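Local structure of YkuI protein (2BAS) at residues Y56-R61 against N90-Q95; Q69-F74 against L86-R91; N116-D121 against F143-T148; E128-Y133 against Y169-A174; P193-I198 against G249-G254. The protein binds the second messenger cyclic di-GMP and probably acts as a phosphodiesterase through its EAL domain. All coordinates share one frame; numbering follows the deposited sequence.

Overall arrangement
All five contacts lie in the EAL domain, an eight-stranded barrel in which strand 38-47 runs antiparallel to its neighbours 53-64 and 249-252; strand 67-70 is a side branch. Contacts 1 and 2, with centres about 8 Å apart, share helix 82-100 with Asn-90 and Arg-91. Contacts 3 and 4 are about 11 Å apart between centres; their segments alternate along the chain, and their second segments fall on the neighbouring strands 143-147 and 172-178. Contact 5 comes last. Contacts 1, 3 and 4 pack helices onto the barrel wall and contact 2 joins helix 82-100 to the side branch, whereas contact 5 spans the interior, where Lys-197 and Gln-253 meet Glu-57 and Glu-146.

Contact 1: Y56-R61 against N90-Q95; sequences YEVLGR and NRIIRQ
Ile-92 touches strand 53-64 with both of its branches. CD1 lies 3.8 Å from Gly-60 CA, meeting bare backbone where the strand carries no side chain. The other branch, CG2, is 4.2 Å from Val-58 CG1, and the two side chains lie antiparallel alongside one another. With CG1 of Ile-92 anti to its carbonyl carbon (chi1 -62°), the long branch is carried to Gly-60 while CG2 stays over Val-58. The side-chain pair is apolar, and the segment axes stay 9.0 Å apart at their closest, crossing at 134°. Next to the contact, Arg-61 folds back so that its NH2 donates to Gly-60 O at 3.2 Å; the acceptor lies in the guanidinium plane, but the donor sits well above the carbonyl plane. Glu-57, Val-58 and Leu-59 occupy the place of the Glu-Ala-Leu signature that names the family, and the carboxylate of Glu-57 lies on the side of the strand away from the helix. Farther out, Val-58 also rests on Ala-96 and Phe-100 of helix 82-100, Ile-92 reaches Val-38 of strand 38-47, and Ile-93 turns to Phe-126 of helix 124-135.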
# COMPACT_ATOMS: atom_id res chain seq x y z
N TYR A 56 12.70 0.38 25.74
CA TYR A 56 14.08 0.10 25.35
C TYR A 56 14.14 -1.25 24.67
O TYR A 56 13.56 -2.22 25.16
CB TYR A 56 14.98 0.03 26.58
CG TYR A 56 15.13 1.30 27.39
CD1 TYR A 56 14.23 1.61 28.42
CD2 TYR A 56 16.19 2.18 27.15
CE1 TYR A 56 14.37 2.77 29.17
CE2 TYR A 56 16.34 3.34 27.90
CZ TYR A 56 15.43 3.63 28.92
OH TYR A 56 15.59 4.78 29.66
N GLU A 57 14.83 -1.33 23.54
CA GLU A 57 15.10 -2.63 22.94
C GLU A 57 16.18 -3.26 23.81
O GLU A 57 17.10 -2.56 24.27
CB GLU A 57 15.58 -2.51 21.49
CG GLU A 57 15.58 -3.83 20.74
CD GLU A 57 16.18 -3.75 19.34
OE1 GLU A 57 16.95 -2.82 19.05
OE2 GLU A 57 15.87 -4.65 18.51
N VAL A 58 16.04 -4.56 24.07
CA VAL A 58 17.00 -5.31 24.87
C VAL A 58 18.06 -5.93 23.95
O VAL A 58 17.73 -6.76 23.10
CB VAL A 58 16.29 -6.40 25.73
CG1 VAL A 58 17.30 -7.36 26.36
CG2 VAL A 58 15.44 -5.76 26.81
N LEU A 59 19.31 -5.53 24.13
CA LEU A 59 20.42 -5.96 23.26
C LEU A 59 21.42 -6.87 23.98
O LEU A 59 21.68 -6.68 25.16
CB LEU A 59 21.12 -4.73 22.66
CG LEU A 59 20.23 -3.71 21.90
CD1 LEU A 59 20.99 -2.46 21.50
CD2 LEU A 59 19.59 -4.33 20.66
N GLY A 60 21.96 -7.85 23.27
CA GLY A 60 22.90 -8.81 23.86
C GLY A 60 24.37 -8.44 23.77
O GLY A 60 24.85 -8.11 22.69
N ARG A 61 25.09 -8.49 24.89
CA ARG A 61 26.51 -8.13 24.90
C ARG A 61 27.34 -9.07 25.76
O ARG A 61 26.81 -9.80 26.60
CB ARG A 61 26.74 -6.69 25.39
CG ARG A 61 26.18 -5.56 24.53
CD ARG A 61 26.91 -5.41 23.21
NE ARG A 61 26.49 -4.22 22.46
CZ ARG A 61 25.46 -4.17 21.61
NH1 ARG A 61 25.17 -3.03 20.98
NH2 ARG A 61 24.72 -5.24 21.39
N ASN A 90 18.53 -16.77 27.33
CA ASN A 90 17.88 -16.79 28.64
C ASN A 90 18.62 -15.98 29.72
O ASN A 90 17.99 -15.29 30.52
CB ASN A 90 17.63 -18.24 29.11
CG ASN A 90 16.50 -18.92 28.31
OD1 ASN A 90 15.63 -18.27 27.73
ND2 ASN A 90 16.51 -20.25 28.30
N ARG A 91 19.95 -16.04 29.72
CA ARG A 91 20.72 -15.26 30.68
C ARG A 91 20.47 -13.76 30.45
O ARG A 91 20.10 -13.04 31.37
CB ARG A 91 22.21 -15.61 30.63
CG ARG A 91 23.08 -14.96 31.72
CD ARG A 91 22.80 -15.54 33.11
NE ARG A 91 23.37 -16.88 33.24
CZ ARG A 91 24.55 -17.15 33.78
NH1 ARG A 91 24.98 -18.40 33.84
NH2 ARG A 91 25.31 -16.17 34.27
N ILE A 92 20.64 -13.32 29.21
CA ILE A 92 20.42 -11.91 28.88
C ILE A 92 19.02 -11.41 29.27
O ILE A 92 18.92 -10.41 29.96
CB ILE A 92 20.64 -11.65 27.38
CG1 ILE A 92 22.08 -11.96 26.99
CG2 ILE A 92 20.29 -10.20 27.02
CD1 ILE A 92 22.24 -12.13 25.48
N ILE A 93 17.98 -12.11 28.82
CA ILE A 93 16.58 -11.72 29.08
C ILE A 93 16.28 -11.54 30.57
O ILE A 93 15.73 -10.52 30.98
CB ILE A 93 15.57 -12.73 28.49
CG1 ILE A 93 15.77 -12.87 26.98
CG2 ILE A 93 14.14 -12.27 28.75
CD1 ILE A 93 15.11 -14.12 26.38
N ARG A 94 16.66 -12.54 31.37
CA ARG A 94 16.44 -12.51 32.81
C ARG A 94 17.12 -11.34 33.51
O ARG A 94 16.51 -10.68 34.36
CB ARG A 94 16.84 -13.84 33.44
CG ARG A 94 15.89 -14.97 33.10
CD ARG A 94 16.41 -16.32 33.58
NE ARG A 94 15.54 -17.37 33.08
CZ ARG A 94 14.44 -17.81 33.70
NH1 ARG A 94 14.06 -17.30 34.87
NH2 ARG A 94 13.71 -18.76 33.14
N GLN A 95 18.37 -11.06 33.15
CA GLN A 95 19.05 -9.90 33.71
C GLN A 95 18.31 -8.62 33.36
O GLN A 95 18.17 -7.73 34.20
CB GLN A 95 20.47 -9.79 33.17
CG GLN A 95 21.44 -10.78 33.76
CD GLN A 95 22.82 -10.60 33.19
OE1 GLN A 95 23.43 -9.54 33.30
NE2 GLN A 95 23.34 -11.66 32.57

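Contact 2: Q69-F74 against L86-R91; sequences QSLGPF and LEVDNR
Val-88 of helix 82-100 packs against Leu-71, in the turn after strand 67-70, and Phe-74, on the short helix 72-75, so the contact ties the side branch of the barrel sheet to a neighbouring helix. The two methyls of Val-88 divide the work. CG1 meets Leu-71 CD1 at 4.0 Å, the side chains reaching toward each other tip to tip. CG2 goes to the phenyl ring, 3.8 Å from Phe-74 CE2 and equally far from Phe-74 CZ, and Val-88 CB adds a contact of 4.0 Å to Phe-74 CE2. The approach to the ring is slanted and uses its outer carbons. That placement follows from the first torsion of Phe-74: CG is anti to the backbone N (chi1 166°), which sends the ring across toward the helix. The backbones stay well separated, with Leu-71 CA 9.2 Å from Val-88 CA, so side chains fill the space. All three residues are buried. In the fold, strand 67-70 pairs antiparallel with strand 53-64 and is not one of the strands that close the barrel; Leu-71 leans on Ile-62 of that neighbour. Helix 28-33 completes the cluster near the N-terminus: Ile-31 touches both Leu-71 and Phe-74, and Leu-32 touches Val-88. On helix 82-100, the adjacent Asp-89 turns its OD2 to Gln-113 NE2, while Arg-91 makes a salt bridge with Asp-36.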
# COMPACT_ATOMS: atom_id res chain seq x y z
N GLN A 69 31.33 -6.30 23.58
CA GLN A 69 31.20 -6.80 22.21
C GLN A 69 29.81 -7.39 21.91
O GLN A 69 29.15 -7.93 22.80
CB GLN A 69 32.30 -7.84 21.92
CG GLN A 69 33.69 -7.24 21.68
CD GLN A 69 34.83 -8.26 21.71
OE1 GLN A 69 34.86 -9.18 22.54
NE2 GLN A 69 35.80 -8.09 20.81
N SER A 70 29.38 -7.26 20.66
CA SER A 70 28.09 -7.80 20.22
C SER A 70 28.02 -9.31 20.25
O SER A 70 29.00 -9.99 19.94
CB SER A 70 27.75 -7.33 18.80
OG SER A 70 26.87 -6.22 18.80
N LEU A 71 26.85 -9.83 20.61
CA LEU A 71 26.56 -11.25 20.55
C LEU A 71 25.84 -11.62 19.24
O LEU A 71 25.49 -12.79 19.01
CB LEU A 71 25.74 -11.70 21.78
CG LEU A 71 26.48 -11.71 23.13
CD1 LEU A 71 25.55 -11.95 24.31
CD2 LEU A 71 27.62 -12.71 23.17
N GLY A 72 25.62 -10.62 18.38
CA GLY A 72 24.98 -10.80 17.07
C GLY A 72 25.67 -11.84 16.20
O GLY A 72 25.03 -12.79 15.73
N PRO A 73 26.99 -11.67 15.97
CA PRO A 73 27.78 -12.65 15.21
C PRO A 73 27.76 -14.06 15.81
O PRO A 73 28.40 -14.98 15.27
CB PRO A 73 29.20 -12.07 15.28
CG PRO A 73 29.02 -10.62 15.54
CD PRO A 73 27.80 -10.51 16.38
N PHE A 74 27.02 -14.24 16.90
CA PHE A 74 26.92 -15.52 17.60
C PHE A 74 25.52 -16.13 17.41
O PHE A 74 25.39 -17.33 17.11
CB PHE A 74 27.29 -15.33 19.08
CG PHE A 74 26.91 -16.47 19.97
CD1 PHE A 74 27.74 -17.56 20.11
CD2 PHE A 74 25.72 -16.43 20.70
CE1 PHE A 74 27.40 -18.62 20.94
CE2 PHE A 74 25.37 -17.48 21.53
CZ PHE A 74 26.21 -18.58 21.66
N LEU A 86 19.93 -20.66 23.13
CA LEU A 86 18.89 -20.46 24.14
C LEU A 86 19.48 -20.24 25.54
O LEU A 86 18.97 -19.42 26.29
CB LEU A 86 17.86 -21.60 24.15
CG LEU A 86 16.89 -21.68 22.96
CD1 LEU A 86 16.13 -23.02 22.95
CD2 LEU A 86 15.91 -20.50 22.91
N GLU A 87 20.55 -20.97 25.87
CA GLU A 87 21.24 -20.77 27.15
C GLU A 87 21.74 -19.33 27.35
O GLU A 87 21.61 -18.76 28.44
CB GLU A 87 22.40 -21.76 27.31
CG GLU A 87 23.04 -21.77 28.70
CD GLU A 87 24.16 -22.80 28.85
OE1 GLU A 87 24.81 -22.81 29.92
OE2 GLU A 87 24.39 -23.59 27.91
N VAL A 88 22.32 -18.76 26.30
CA VAL A 88 22.81 -17.40 26.35
C VAL A 88 21.63 -16.43 26.36
O VAL A 88 21.57 -15.52 27.19
CB VAL A 88 23.77 -17.12 25.17
CG1 VAL A 88 24.22 -15.65 25.16
CG2 VAL A 88 24.98 -18.04 25.24
N ASP A 89 20.69 -16.63 25.45
CA ASP A 89 19.51 -15.78 25.34
C ASP A 89 18.76 -15.65 26.67
O ASP A 89 18.44 -14.54 27.09
CB ASP A 89 18.57 -16.32 24.26
CG ASP A 89 17.48 -15.34 23.89
OD1 ASP A 89 17.78 -14.14 23.65
OD2 ASP A 89 16.30 -15.80 23.83
N ASN A 90 18.53 -16.77 27.33
CA ASN A 90 17.88 -16.79 28.64
C ASN A 90 18.62 -15.98 29.72
O ASN A 90 17.99 -15.29 30.52
CB ASN A 90 17.63 -18.24 29.11
CG ASN A 90 16.50 -18.92 28.31
OD1 ASN A 90 15.63 -18.27 27.73
ND2 ASN A 90 16.51 -20.25 28.30
N ARG A 91 19.95 -16.04 29.72
CA ARG A 91 20.72 -15.26 30.68
C ARG A 91 20.47 -13.76 30.45
O ARG A 91 20.10 -13.04 31.37
CB ARG A 91 22.21 -15.61 30.63
CG ARG A 91 23.08 -14.96 31.72
CD ARG A 91 22.80 -15.54 33.11
NE ARG A 91 23.37 -16.88 33.24
CZ ARG A 91 24.55 -17.15 33.78
NH1 ARG A 91 24.98 -18.40 33.84
NH2 ARG A 91 25.31 -16.17 34.27

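Contact 3: N116-D121 against F143-T148; sequences NLLMLD and FVLEIT
Leu-118, on the short helix 115-118, carries the whole contact by touching Leu-145 and Ile-147 with one methyl group. Earlier in the same segment, Asn-116 ties the helix to the loop beyond strand 143-147, through weak hydrogen bonds to Asn-151 O and Glu-153 N. At Leu-118 itself, CD2 lies 3.9 Å from Ile-147 CD1 and 4.1 Å from Leu-145 CD2. It meets the leucine tip to tip, whereas the isoleucine side chain runs roughly perpendicular to it, so its end is touched from two directions. Ile-147 reaches it by bending: chi2 of -68° swings CD1 toward the helix although the root of the side chain does not point there. The backbones stay apart, Leu-118 CA and Ile-147 CA being 9.6 Å from each other, so side chains alone bridge the gap. Strand 143-147 lies in the barrel wall between the parallel strands 108-112 and 172-178, and its residues alternate. Leu-145 and Ile-147 face outward to the surrounding helices, while Glu-146 faces the interior. Met-162 of helix 156-167 also touches Leu-118.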
# COMPACT_ATOMS: atom_id res chain seq x y z
N ASN A 116 12.56 -19.25 14.62
CA ASN A 116 12.94 -20.66 14.61
C ASN A 116 13.24 -21.19 16.01
O ASN A 116 12.77 -22.27 16.37
CB ASN A 116 14.15 -20.90 13.68
CG ASN A 116 13.95 -20.34 12.28
OD1 ASN A 116 12.95 -20.62 11.61
ND2 ASN A 116 14.92 -19.55 11.83
N LEU A 117 14.01 -20.43 16.80
CA LEU A 117 14.29 -20.81 18.19
C LEU A 117 13.02 -20.87 19.01
O LEU A 117 12.83 -21.77 19.83
CB LEU A 117 15.28 -19.85 18.86
CG LEU A 117 16.69 -19.72 18.29
CD1 LEU A 117 17.51 -18.77 19.14
CD2 LEU A 117 17.39 -21.08 18.19
N LEU A 118 12.15 -19.90 18.76
CA LEU A 118 10.89 -19.76 19.46
C LEU A 118 9.97 -20.95 19.17
O LEU A 118 9.34 -21.51 20.07
CB LEU A 118 10.24 -18.44 19.05
CG LEU A 118 9.19 -17.81 19.96
CD1 LEU A 118 9.76 -17.47 21.32
CD2 LEU A 118 8.64 -16.55 19.30
N MSE A 119 9.92 -21.36 17.91
CA MSE A 119 8.98 -22.37 17.46
C MSE A 119 9.42 -23.81 17.75
O MSE A 119 8.68 -24.75 17.43
CB MSE A 119 8.70 -22.19 15.97
CG MSE A 119 7.32 -22.67 15.54
SE MSE A 119 5.87 -21.64 16.39
CE MSE A 119 4.44 -22.89 16.14
N LEU A 120 10.60 -24.00 18.34
CA LEU A 120 11.07 -25.34 18.72
C LEU A 120 10.18 -26.06 19.75
O LEU A 120 10.21 -27.29 19.85
CB LEU A 120 12.52 -25.30 19.23
CG LEU A 120 13.66 -25.07 18.23
CD1 LEU A 120 14.95 -24.81 18.97
CD2 LEU A 120 13.80 -26.24 17.27
N ASP A 121 9.41 -25.28 20.51
CA ASP A 121 8.48 -25.81 21.51
C ASP A 121 7.17 -25.05 21.52
O ASP A 121 6.47 -25.02 22.53
CB ASP A 121 9.12 -25.82 22.92
CG ASP A 121 9.26 -24.41 23.53
OD1 ASP A 121 9.37 -24.34 24.77
OD2 ASP A 121 9.25 -23.40 22.79
N PHE A 143 5.23 -6.10 27.01
CA PHE A 143 6.18 -6.82 26.18
C PHE A 143 5.91 -6.64 24.70
O PHE A 143 4.79 -6.84 24.23
CB PHE A 143 6.18 -8.31 26.51
CG PHE A 143 6.73 -8.64 27.87
CD1 PHE A 143 5.88 -9.03 28.90
CD2 PHE A 143 8.10 -8.57 28.12
CE1 PHE A 143 6.38 -9.35 30.16
CE2 PHE A 143 8.61 -8.88 29.38
CZ PHE A 143 7.75 -9.27 30.40
N VAL A 144 6.96 -6.27 23.97
CA VAL A 144 6.87 -6.23 22.52
C VAL A 144 7.80 -7.30 21.92
O VAL A 144 9.02 -7.18 21.95
CB VAL A 144 7.13 -4.82 21.95
CG1 VAL A 144 7.03 -4.84 20.44
CG2 VAL A 144 6.12 -3.83 22.50
N LEU A 145 7.18 -8.35 21.40
CA LEU A 145 7.88 -9.44 20.77
C LEU A 145 8.10 -9.13 19.28
O LEU A 145 7.16 -9.13 18.48
CB LEU A 145 7.06 -10.72 20.94
CG LEU A 145 7.70 -12.06 20.62
CD1 LEU A 145 8.61 -12.47 21.77
CD2 LEU A 145 6.63 -13.12 20.42
N GLU A 146 9.36 -8.86 18.94
CA GLU A 146 9.74 -8.61 17.56
C GLU A 146 10.04 -9.93 16.85
O GLU A 146 10.85 -10.72 17.32
CB GLU A 146 10.95 -7.69 17.48
CG GLU A 146 10.77 -6.30 18.09
CD GLU A 146 12.05 -5.45 18.00
OE1 GLU A 146 12.85 -5.64 17.04
OE2 GLU A 146 12.25 -4.58 18.88
N ILE A 147 9.38 -10.15 15.73
CA ILE A 147 9.57 -11.36 14.95
C ILE A 147 10.11 -11.02 13.55
O ILE A 147 9.75 -10.00 12.96
CB ILE A 147 8.25 -12.18 14.84
CG1 ILE A 147 7.62 -12.40 16.22
CG2 ILE A 147 8.51 -13.53 14.18
CD1 ILE A 147 8.44 -13.32 17.15
N THR A 148 11.00 -11.88 13.05
CA THR A 148 11.55 -11.75 11.71
C THR A 148 11.13 -12.98 10.92
O THR A 148 11.65 -14.08 11.14
CB THR A 148 13.09 -11.63 11.71
OG1 THR A 148 13.51 -10.67 12.69
CG2 THR A 148 13.61 -11.21 10.34

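Contact 4: E128-Y133 against Y169-A174; sequences ELLKEY and YGIKIA
Tyr-169 lies across the end of Lys-131, the two side chains standing nearly square to one another. Lys-131 CE is 3.8 Å from Tyr-169 CE2, and the bend at chi4 (-71°) turns NZ to the same ring carbon at an oblique approach. The phenol OH is hydrogen-bonded to Tyr-165 OH, and the two tyrosine rings meet edge to face. An alanine in place of Tyr-169 would take the ring from beside Lys-131, and would probably leave Tyr-165 OH without this mate and the lysine end freer to turn. Gly-170 follows with positive phi (90°) in a Schellman motif that ends helix 156-167. Ile-171 then turns back to helix 124-135, its CD1 3.9 Å from Leu-130 CD1. From Lys-172 onward the chain is a barrel strand, with backbone hydrogen bonds to Phe-143 and Leu-145. Chemically the contact is two-layered: a buried aliphatic pair and, in a less buried position, a lysine end that merely packs beside the ring.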
# COMPACT_ATOMS: atom_id res chain seq x y z
N GLU A 128 6.38 -19.17 29.35
CA GLU A 128 6.61 -19.59 30.74
C GLU A 128 7.57 -18.60 31.41
O GLU A 128 7.33 -18.16 32.54
CB GLU A 128 7.15 -21.03 30.83
CG GLU A 128 6.15 -22.18 30.53
CD GLU A 128 6.74 -23.61 30.70
OE1 GLU A 128 7.90 -23.87 30.28
OE2 GLU A 128 6.03 -24.49 31.24
N LEU A 129 8.65 -18.24 30.70
CA LEU A 129 9.59 -17.23 31.20
C LEU A 129 8.90 -15.90 31.41
O LEU A 129 9.19 -15.20 32.38
CB LEU A 129 10.79 -17.05 30.26
CG LEU A 129 11.76 -15.90 30.54
CD1 LEU A 129 12.26 -15.92 31.98
CD2 LEU A 129 12.93 -15.94 29.59
N LEU A 130 7.99 -15.54 30.50
CA LEU A 130 7.27 -14.27 30.61
C LEU A 130 6.33 -14.25 31.81
O LEU A 130 6.26 -13.26 32.53
CB LEU A 130 6.51 -13.95 29.31
CG LEU A 130 7.34 -13.59 28.07
CD1 LEU A 130 6.42 -13.32 26.88
CD2 LEU A 130 8.27 -12.40 28.30
N LYS A 131 5.63 -15.37 32.03
CA LYS A 131 4.68 -15.51 33.14
C LYS A 131 5.31 -15.40 34.53
O LYS A 131 4.66 -14.98 35.48
CB LYS A 131 3.90 -16.83 33.00
CG LYS A 131 2.83 -16.81 31.90
CD LYS A 131 2.26 -18.20 31.64
CE LYS A 131 1.03 -18.16 30.76
NZ LYS A 131 -0.13 -17.58 31.48
N GLU A 132 6.58 -15.79 34.63
CA GLU A 132 7.33 -15.71 35.89
C GLU A 132 7.54 -14.26 36.31
O GLU A 132 7.47 -13.92 37.50
CB GLU A 132 8.68 -16.42 35.75
CG GLU A 132 9.55 -16.38 37.01
CD GLU A 132 11.02 -16.66 36.73
OE1 GLU A 132 11.33 -17.29 35.69
OE2 GLU A 132 11.87 -16.24 37.55
N TYR A 133 7.80 -13.40 35.33
CA TYR A 133 7.99 -11.98 35.59
C TYR A 133 6.66 -11.24 35.67
O TYR A 133 6.60 -10.12 36.17
CB TYR A 133 8.97 -11.36 34.60
CG TYR A 133 10.39 -11.78 34.90
CD1 TYR A 133 10.93 -12.94 34.33
CD2 TYR A 133 11.18 -11.05 35.79
CE1 TYR A 133 12.24 -13.34 34.62
CE2 TYR A 133 12.48 -11.45 36.09
CZ TYR A 133 13.01 -12.59 35.50
OH TYR A 133 14.30 -12.97 35.80
N TYR A 169 -2.87 -12.98 25.80
CA TYR A 169 -2.34 -12.55 27.08
C TYR A 169 -2.03 -11.04 27.11
O TYR A 169 -1.52 -10.53 28.11
CB TYR A 169 -1.08 -13.35 27.44
CG TYR A 169 -1.33 -14.82 27.68
CD1 TYR A 169 -1.05 -15.76 26.69
CD2 TYR A 169 -1.84 -15.27 28.90
CE1 TYR A 169 -1.28 -17.12 26.90
CE2 TYR A 169 -2.07 -16.63 29.12
CZ TYR A 169 -1.78 -17.55 28.12
OH TYR A 169 -2.00 -18.89 28.34
N GLY A 170 -2.33 -10.35 26.02
CA GLY A 170 -2.07 -8.91 25.92
C GLY A 170 -0.70 -8.52 25.37
O GLY A 170 -0.42 -7.34 25.19
N ILE A 171 0.15 -9.51 25.12
CA ILE A 171 1.48 -9.28 24.55
C ILE A 171 1.41 -8.55 23.20
O ILE A 171 0.55 -8.85 22.36
CB ILE A 171 2.25 -10.63 24.39
CG1 ILE A 171 2.40 -11.32 25.76
CG2 ILE A 171 3.60 -10.41 23.72
CD1 ILE A 171 2.78 -12.79 25.70
N LYS A 172 2.29 -7.57 23.01
CA LYS A 172 2.32 -6.81 21.75
C LYS A 172 3.28 -7.45 20.74
O LYS A 172 4.33 -7.99 21.11
CB LYS A 172 2.64 -5.34 22.01
CG LYS A 172 1.50 -4.62 22.73
CD LYS A 172 1.81 -3.18 23.14
CE LYS A 172 0.76 -2.65 24.14
NZ LYS A 172 -0.66 -2.80 23.69
N ILE A 173 2.91 -7.40 19.47
CA ILE A 173 3.68 -8.06 18.42
C ILE A 173 4.16 -7.09 17.34
O ILE A 173 3.38 -6.37 16.71
CB ILE A 173 2.91 -9.27 17.83
CG1 ILE A 173 2.89 -10.40 18.86
CG2 ILE A 173 3.56 -9.77 16.56
CD1 ILE A 173 1.78 -11.37 18.66
N ALA A 174 5.48 -7.05 17.18
CA ALA A 174 6.12 -6.21 16.19
C ALA A 174 6.67 -7.11 15.10
O ALA A 174 7.26 -8.14 15.40
CB ALA A 174 7.24 -5.44 16.83

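Contact 5: P193-I198 against G249-G254; sequences PDLLKI and GRYFQG
Lys-197 NZ is gripped from several sides. It donates to Gln-253 OE1 at 3.1 Å, makes a salt bridge with Glu-146, and has longer, weak ion pairs with Glu-57 and Glu-233. The bond to Gln-253 comes in at a C=O...N angle of 136°, the donor tilted 16° from the carbonyl plane. A bend in the lysine chain at chi3 (87°) carries NZ to the amide. Gln-253 is extended beyond CG, and its NE2 donates to Glu-57 OE1 and Gln-43 OE1, which is consistent with this orientation of the amide. A methionine in place of Lys-197 would remove NZ and would probably leave Gln-253 OE1 and the Glu-146 carboxylate without this mate. Beside the polar pair, Leu-195 CD2 lies 4.2 Å from Tyr-251 CD1, with the leucine side chain roughly perpendicular to that of the tyrosine. Both, like Lys-197, touch Leu-231 of strand 229-233, which separates strands 195-199 and 249-252 in the wall. The contact therefore bridges inside the barrel, over an intervening strand. Such a cluster of glutamates, lysine and glutamine within the barrel is consistent with the active site of EAL phosphodiesterases.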
# COMPACT_ATOMS: atom_id res chain seq x y z
N PRO A 193 -0.37 -7.08 13.07
CA PRO A 193 0.45 -6.89 14.26
C PRO A 193 0.26 -5.50 14.84
O PRO A 193 -0.25 -4.61 14.16
CB PRO A 193 1.88 -7.08 13.74
CG PRO A 193 1.80 -6.73 12.26
CD PRO A 193 0.40 -6.97 11.82
N ASP A 194 0.65 -5.33 16.09
CA ASP A 194 0.54 -4.05 16.79
C ASP A 194 1.60 -3.05 16.32
O ASP A 194 1.43 -1.85 16.45
CB ASP A 194 0.66 -4.30 18.29
CG ASP A 194 -0.35 -5.34 18.79
OD1 ASP A 194 -1.57 -5.09 18.70
OD2 ASP A 194 0.08 -6.41 19.28
N LEU A 195 2.70 -3.55 15.75
CA LEU A 195 3.80 -2.70 15.33
C LEU A 195 4.52 -3.20 14.08
O LEU A 195 4.72 -4.40 13.90
CB LEU A 195 4.82 -2.59 16.46
CG LEU A 195 4.75 -1.40 17.42
CD1 LEU A 195 4.67 -1.88 18.86
CD2 LEU A 195 5.94 -0.49 17.23
N LEU A 196 4.92 -2.26 13.23
CA LEU A 196 5.74 -2.56 12.07
C LEU A 196 7.05 -1.83 12.23
O LEU A 196 7.06 -0.61 12.41
CB LEU A 196 5.03 -2.08 10.79
CG LEU A 196 3.69 -2.68 10.41
CD1 LEU A 196 3.17 -2.03 9.13
CD2 LEU A 196 3.79 -4.20 10.23
N LYS A 197 8.16 -2.56 12.21
CA LYS A 197 9.48 -1.93 12.31
C LYS A 197 10.08 -1.75 10.93
O LYS A 197 10.28 -2.72 10.18
CB LYS A 197 10.45 -2.74 13.17
CG LYS A 197 10.17 -2.71 14.66
CD LYS A 197 11.40 -3.15 15.49
CE LYS A 197 12.36 -1.98 15.80
NZ LYS A 197 13.31 -2.27 16.94
N ILE A 198 10.37 -0.49 10.59
CA ILE A 198 10.93 -0.13 9.29
C ILE A 198 12.37 0.35 9.47
O ILE A 198 12.64 1.24 10.26
CB ILE A 198 10.04 0.93 8.59
CG1 ILE A 198 8.61 0.39 8.44
CG2 ILE A 198 10.59 1.31 7.24
CD1 ILE A 198 7.56 1.44 8.07
N GLY A 249 5.52 7.97 11.10
CA GLY A 249 6.31 7.37 12.19
C GLY A 249 5.84 7.74 13.58
O GLY A 249 5.82 8.91 13.95
N ARG A 250 5.45 6.74 14.36
CA ARG A 250 5.00 6.99 15.72
C ARG A 250 6.11 6.83 16.77
O ARG A 250 6.09 7.48 17.81
CB ARG A 250 3.80 6.11 16.09
CG ARG A 250 3.17 6.53 17.39
CD ARG A 250 1.93 5.75 17.70
NE ARG A 250 1.23 6.34 18.84
CZ ARG A 250 0.02 6.00 19.25
NH1 ARG A 250 -0.66 5.05 18.61
NH2 ARG A 250 -0.52 6.61 20.29
N TYR A 251 7.07 5.95 16.49
CA TYR A 251 8.22 5.72 17.37
C TYR A 251 9.51 5.74 16.57
O TYR A 251 9.50 5.41 15.38
CB TYR A 251 8.08 4.40 18.12
CG TYR A 251 6.81 4.27 18.94
CD1 TYR A 251 5.75 3.47 18.51
CD2 TYR A 251 6.67 4.96 20.14
CE1 TYR A 251 4.59 3.35 19.27
CE2 TYR A 251 5.52 4.85 20.91
CZ TYR A 251 4.49 4.04 20.47
OH TYR A 251 3.35 3.94 21.25
N PHE A 252 10.61 6.13 17.22
CA PHE A 252 11.89 6.30 16.54
C PHE A 252 13.06 5.73 17.34
O PHE A 252 13.09 5.82 18.57
CB PHE A 252 12.16 7.79 16.30
CG PHE A 252 10.98 8.55 15.74
CD1 PHE A 252 10.12 9.24 16.59
CD2 PHE A 252 10.77 8.62 14.37
CE1 PHE A 252 9.04 9.96 16.08
CE2 PHE A 252 9.69 9.35 13.84
CZ PHE A 252 8.83 10.02 14.69
N GLN A 253 14.05 5.19 16.63
CA GLN A 253 15.21 4.56 17.25
C GLN A 253 16.44 4.65 16.35
O GLN A 253 16.33 4.44 15.14
CB GLN A 253 14.89 3.09 17.51
CG GLN A 253 15.96 2.28 18.23
CD GLN A 253 15.59 0.82 18.31
OE1 GLN A 253 14.49 0.42 17.94
NE2 GLN A 253 16.52 -0.00 18.80
N GLY A 254 17.60 4.94 16.94
CA GLY A 254 18.87 4.97 16.21
C GLY A 254 20.01 5.76 16.86
O GLY A 254 19.82 6.48 17.85